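Local coordinates for protein mRNA nuclease HepT (PDB 6M6U) that acts as the bacteriostatic toxin of a type VII toxin-antitoxin pair, cleaving mRNA until its cognate antitoxin neutralises it, mostly by tri-AMPylation, at residues C50-L63 with S69-L81. Residues are numbered along the deposited sequence; the frame is centred on the assembly and turned at random.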
loop_
_atom_site.group_PDB
_atom_site.type_symbol
_atom_site.label_atom_id
_atom_site.label_comp_id
_atom_site.label_asym_id
_atom_site.label_seq_id
_atom_site.Cartn_x
_atom_site.Cartn_y
_atom_site.Cartn_z
ATOM N N CYS B 50 -10.183 -42.881 18.050
ATOM C CA CYS B 50 -8.801 -43.346 18.139
ATOM C C CYS B 50 -7.829 -42.299 17.620
ATOM O O CYS B 50 -6.762 -42.086 18.208
ATOM C CB CYS B 50 -8.625 -44.647 17.361
ATOM S SG CYS B 50 -9.350 -46.099 18.143
ATOM N N ILE B 51 -8.176 -41.649 16.507
ATOM C CA ILE B 51 -7.308 -40.632 15.930
ATOM C C ILE B 51 -7.187 -39.437 16.869
ATOM O O ILE B 51 -6.102 -38.862 17.024
ATOM C CB ILE B 51 -7.833 -40.228 14.542
ATOM C CG1 ILE B 51 -7.664 -41.398 13.567
ATOM C CG2 ILE B 51 -7.115 -38.980 14.024
ATOM C CD1 ILE B 51 -8.459 -41.251 12.297
ATOM N N ASP B 52 -8.287 -39.054 17.525
ATOM C CA ASP B 52 -8.233 -37.928 18.451
ATOM C C ASP B 52 -7.307 -38.225 19.623
ATOM O O ASP B 52 -6.580 -37.340 20.086
ATOM C CB ASP B 52 -9.634 -37.580 18.953
ATOM C CG ASP B 52 -10.506 -36.953 17.876
ATOM O OD1 ASP B 52 -9.981 -36.613 16.791
ATOM O OD2 ASP B 52 -11.723 -36.795 18.123
ATOM N N ILE B 53 -7.325 -39.464 20.119
ATOM C CA ILE B 53 -6.382 -39.869 21.160
ATOM C C ILE B 53 -4.952 -39.728 20.657
ATOM O O ILE B 53 -4.083 -39.172 21.340
ATOM C CB ILE B 53 -6.673 -41.312 21.614
ATOM C CG1 ILE B 53 -7.977 -41.377 22.409
ATOM C CG2 ILE B 53 -5.503 -41.876 22.410
ATOM C CD1 ILE B 53 -8.572 -42.765 22.463
ATOM N N ALA B 54 -4.691 -40.240 19.454
ATOM C CA ALA B 54 -3.351 -40.178 18.886
ATOM C C ALA B 54 -2.891 -38.735 18.720
ATOM O O ALA B 54 -1.799 -38.365 19.170
ATOM C CB ALA B 54 -3.324 -40.912 17.547
ATOM N N ASN B 55 -3.717 -37.905 18.067
ATOM C CA ASN B 55 -3.386 -36.493 17.881
ATOM C C ASN B 55 -3.113 -35.809 19.213
ATOM O O ASN B 55 -2.233 -34.947 19.310
ATOM C CB ASN B 55 -4.526 -35.775 17.155
ATOM C CG ASN B 55 -4.698 -36.238 15.723
ATOM O OD1 ASN B 55 -3.765 -36.758 15.107
ATOM N ND2 ASN B 55 -5.900 -36.045 15.178
ATOM N N HIS B 56 -3.872 -36.176 20.247
ATOM C CA HIS B 56 -3.703 -35.566 21.561
ATOM C C HIS B 56 -2.337 -35.899 22.149
ATOM O O HIS B 56 -1.607 -35.005 22.599
ATOM C CB HIS B 56 -4.830 -36.033 22.484
ATOM C CG HIS B 56 -4.664 -35.627 23.914
ATOM N ND1 HIS B 56 -5.008 -34.375 24.377
ATOM C CD2 HIS B 56 -4.217 -36.317 24.991
ATOM C CE1 HIS B 56 -4.769 -34.307 25.675
ATOM N NE2 HIS B 56 -4.291 -35.473 26.072
ATOM N N ILE B 57 -1.971 -37.184 22.137
ATOM C CA ILE B 57 -0.736 -37.625 22.780
ATOM C C ILE B 57 0.486 -37.075 22.049
ATOM O O ILE B 57 1.453 -36.633 22.681
ATOM C CB ILE B 57 -0.708 -39.162 22.866
ATOM C CG1 ILE B 57 -1.789 -39.653 23.832
ATOM C CG2 ILE B 57 0.660 -39.654 23.307
ATOM C CD1 ILE B 57 -2.071 -41.125 23.729
ATOM N N ASN B 58 0.461 -37.083 20.713
ATOM C CA ASN B 58 1.582 -36.539 19.949
ATOM C C ASN B 58 1.812 -35.066 20.267
ATOM O O ASN B 58 2.957 -34.597 20.278
ATOM C CB ASN B 58 1.346 -36.728 18.450
ATOM C CG ASN B 58 1.493 -38.176 18.014
ATOM O OD1 ASN B 58 2.402 -38.883 18.460
ATOM N ND2 ASN B 58 0.594 -38.629 17.145
ATOM N N ARG B 59 0.738 -34.316 20.523
ATOM C CA ARG B 59 0.903 -32.911 20.885
ATOM C C ARG B 59 1.276 -32.757 22.354
ATOM O O ARG B 59 2.173 -31.974 22.687
ATOM C CB ARG B 59 -0.374 -32.126 20.574
ATOM C CG ARG B 59 -0.271 -30.629 20.860
ATOM C CD ARG B 59 -1.588 -29.939 20.539
ATOM N NE ARG B 59 -1.548 -28.492 20.740
ATOM C CZ ARG B 59 -1.898 -27.881 21.869
ATOM N NH1 ARG B 59 -2.305 -28.585 22.915
ATOM N NH2 ARG B 59 -1.833 -26.559 21.952
ATOM N N GLN B 60 0.604 -33.500 23.241
ATOM C CA GLN B 60 0.909 -33.423 24.667
ATOM C C GLN B 60 2.356 -33.791 24.963
ATOM O O GLN B 60 2.956 -33.240 25.893
ATOM C CB GLN B 60 -0.030 -34.330 25.460
ATOM C CG GLN B 60 -1.364 -33.695 25.773
ATOM C CD GLN B 60 -1.239 -32.574 26.782
ATOM O OE1 GLN B 60 -0.615 -32.737 27.830
ATOM N NE2 GLN B 60 -1.825 -31.423 26.467
ATOM N N GLN B 61 2.936 -34.706 24.188
ATOM C CA GLN B 61 4.296 -35.169 24.422
ATOM C C GLN B 61 5.265 -34.742 23.328
ATOM O O GLN B 61 6.383 -35.264 23.268
ATOM C CB GLN B 61 4.304 -36.689 24.580
ATOM C CG GLN B 61 3.271 -37.178 25.573
ATOM C CD GLN B 61 3.700 -38.444 26.273
ATOM O OE1 GLN B 61 3.275 -39.541 25.912
ATOM N NE2 GLN B 61 4.547 -38.300 27.285
ATOM N N GLN B 62 4.858 -33.812 22.462
ATOM C CA GLN B 62 5.736 -33.211 21.457
ATOM C C GLN B 62 6.494 -34.267 20.658
ATOM O O GLN B 62 7.688 -34.131 20.383
ATOM C CB GLN B 62 6.702 -32.220 22.104
ATOM C CG GLN B 62 6.022 -30.961 22.607
ATOM C CD GLN B 62 6.929 -30.120 23.480
ATOM O OE1 GLN B 62 7.241 -30.494 24.612
ATOM N NE2 GLN B 62 7.360 -28.975 22.958
ATOM N N LEU B 63 5.788 -35.333 20.284
ATOM C CA LEU B 63 6.373 -36.395 19.481
ATOM C C LEU B 63 6.485 -36.025 18.011
ATOM O O LEU B 63 7.187 -36.718 17.264
ATOM C CB LEU B 63 5.544 -37.669 19.636
ATOM C CG LEU B 63 5.304 -38.066 21.095
ATOM C CD1 LEU B 63 4.493 -39.347 21.188
ATOM C CD2 LEU B 63 6.633 -38.206 21.825
ATOM N N SER B 69 -3.905 -38.568 9.535
ATOM C CA SER B 69 -4.462 -39.369 10.617
ATOM C C SER B 69 -3.655 -40.647 10.828
ATOM O O SER B 69 -3.393 -41.041 11.970
ATOM C CB SER B 69 -5.930 -39.683 10.331
ATOM O OG SER B 69 -6.119 -40.088 8.987
ATOM N N ARG B 70 -3.227 -41.294 9.738
ATOM C CA ARG B 70 -2.414 -42.501 9.862
ATOM C C ARG B 70 -1.029 -42.185 10.399
ATOM O O ARG B 70 -0.505 -42.913 11.250
ATOM C CB ARG B 70 -2.287 -43.201 8.513
ATOM C CG ARG B 70 -3.547 -43.857 8.020
ATOM C CD ARG B 70 -3.816 -43.400 6.608
ATOM N NE ARG B 70 -4.574 -44.382 5.845
ATOM C CZ ARG B 70 -5.117 -44.134 4.661
ATOM N NH1 ARG B 70 -4.988 -42.934 4.112
ATOM N NH2 ARG B 70 -5.790 -45.082 4.024
ATOM N N ASP B 71 -0.407 -41.118 9.892
ATOM C CA ASP B 71 0.885 -40.688 10.406
ATOM C C ASP B 71 0.845 -40.431 11.905
ATOM O O ASP B 71 1.889 -40.494 12.566
ATOM C CB ASP B 71 1.344 -39.426 9.675
ATOM C CG ASP B 71 2.793 -39.084 9.957
ATOM O OD1 ASP B 71 3.091 -37.890 10.181
ATOM O OD2 ASP B 71 3.646 -40.000 9.953
ATOM N N SER B 72 -0.337 -40.146 12.457
ATOM C CA SER B 72 -0.456 -39.967 13.898
ATOM C C SER B 72 -0.282 -41.288 14.633
ATOM O O SER B 72 0.295 -41.321 15.725
ATOM C CB SER B 72 -1.802 -39.334 14.238
ATOM O OG SER B 72 -1.812 -38.881 15.578
ATOM N N PHE B 73 -0.792 -42.385 14.062
ATOM C CA PHE B 73 -0.500 -43.702 14.621
ATOM C C PHE B 73 0.957 -44.076 14.400
ATOM O O PHE B 73 1.592 -44.669 15.280
ATOM C CB PHE B 73 -1.416 -44.764 14.009
ATOM C CG PHE B 73 -2.862 -44.593 14.360
ATOM C CD1 PHE B 73 -3.268 -44.574 15.683
ATOM C CD2 PHE B 73 -3.817 -44.458 13.368
ATOM C CE1 PHE B 73 -4.600 -44.420 16.013
ATOM C CE2 PHE B 73 -5.152 -44.306 13.690
ATOM C CZ PHE B 73 -5.544 -44.289 15.017
ATOM N N THR B 74 1.500 -43.742 13.225
ATOM C CA THR B 74 2.903 -44.027 12.946
ATOM C C THR B 74 3.813 -43.391 13.989
ATOM O O THR B 74 4.745 -44.036 14.482
ATOM C CB THR B 74 3.271 -43.540 11.544
ATOM O OG1 THR B 74 2.510 -44.262 10.568
ATOM C CG2 THR B 74 4.751 -43.744 11.275
ATOM N N LEU B 75 3.544 -42.133 14.359
ATOM C CA LEU B 75 4.387 -41.449 15.337
ATOM C C LEU B 75 4.299 -42.105 16.711
ATOM O O LEU B 75 5.295 -42.164 17.441
ATOM C CB LEU B 75 4.014 -39.970 15.431
ATOM C CG LEU B 75 4.378 -39.083 14.233
ATOM C CD1 LEU B 75 3.995 -37.631 14.502
ATOM C CD2 LEU B 75 5.863 -39.183 13.903
ATOM N N LEU B 76 3.115 -42.590 17.094
ATOM C CA LEU B 76 2.998 -43.310 18.361
ATOM C C LEU B 76 3.831 -44.585 18.352
ATOM O O LEU B 76 4.406 -44.969 19.379
ATOM C CB LEU B 76 1.538 -43.645 18.659
ATOM C CG LEU B 76 0.553 -42.486 18.825
ATOM C CD1 LEU B 76 -0.860 -43.032 18.932
ATOM C CD2 LEU B 76 0.902 -41.654 20.055
ATOM N N ALA B 77 3.902 -45.260 17.200
ATOM C CA ALA B 77 4.645 -46.514 17.119
ATOM C C ALA B 77 6.149 -46.274 17.170
ATOM O O ALA B 77 6.882 -47.033 17.813
ATOM C CB ALA B 77 4.262 -47.270 15.847
ATOM N N GLN B 78 6.630 -45.225 16.495
ATOM C CA GLN B 78 8.054 -44.905 16.539
ATOM C C GLN B 78 8.511 -44.516 17.937
ATOM O O GLN B 78 9.701 -44.647 18.249
ATOM C CB GLN B 78 8.383 -43.786 15.550
ATOM C CG GLN B 78 7.823 -44.015 14.160
ATOM C CD GLN B 78 8.187 -42.908 13.194
ATOM O OE1 GLN B 78 7.667 -41.795 13.281
ATOM N NE2 GLN B 78 9.076 -43.211 12.255
ATOM N N ASN B 79 7.600 -44.042 18.781
ATOM C CA ASN B 79 7.878 -43.774 20.184
ATOM C C ASN B 79 7.565 -44.969 21.080
ATOM O O ASN B 79 7.625 -44.840 22.309
ATOM C CB ASN B 79 7.092 -42.545 20.642
ATOM C CG ASN B 79 7.589 -41.264 19.995
ATOM O OD1 ASN B 79 8.503 -40.623 20.505
ATOM N ND2 ASN B 79 6.991 -40.889 18.867
ATOM N N ASN B 80 7.232 -46.118 20.487
ATOM C CA ASN B 80 6.978 -47.369 21.208
ATOM C C ASN B 80 5.876 -47.229 22.250
ATOM O O ASN B 80 5.933 -47.855 23.313
ATOM C CB ASN B 80 8.255 -47.913 21.856
ATOM C CG ASN B 80 9.147 -48.620 20.862
ATOM O OD1 ASN B 80 10.131 -48.057 20.386
ATOM N ND2 ASN B 80 8.795 -49.856 20.528
ATOM N N LEU B 81 4.868 -46.409 21.962
ATOM C CA LEU B 81 3.690 -46.348 22.815
ATOM C C LEU B 81 2.582 -47.271 22.329
ATOM O O LEU B 81 1.732 -47.672 23.131
ATOM C CB LEU B 81 3.187 -44.905 22.923
ATOM C CG LEU B 81 4.308 -43.871 23.121
ATOM C CD1 LEU B 81 3.742 -42.460 23.253
ATOM C CD2 LEU B 81 5.197 -44.211 24.330
#
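Ser72 places OG anti to the backbone N (chi1 -167°), between Asn55 and Asn58, which both turn CG away from their carbonyl carbons to meet it. Ser72 OG donates to Asn55 OD1 at 2.9 Å, tilted 31° from that carbonyl plane. Asn58 ND2 makes a nearly straight 3.1 Å bond to Ser72 O, on an in-plane lone pair, and a weak, bent one to Ser72 OG; Ser72 O lies in the Asn58 amide plane, which fixes the rotation of that amide. Ala54 CB sits 3.2 Å from Ser72 OG and 3.5 Å from Leu76 CD1, where the segment axes come within 8.9 Å and cross at 54°. In this HEPN-type all-helical fold, helix 69-78 packs obliquely across the end of helix 33-60, each helix ending in a Schellman motif. Just past the C-terminal ends of both helices, Leu63 CD1 and Leu81 CD1 meet tip to tip (3.8 Å), and Leu63 lies obliquely across the Asn79 amide. At the N-terminal ends of the two segments Phe73 takes Cys50 CB at its ring edge and Ile51 CG1 against CE2 (3.8 Å). Ile51 also touches Arg97, a probable active-site residue; Asn55 OD1 bonds Gln112 of the antitoxin chain.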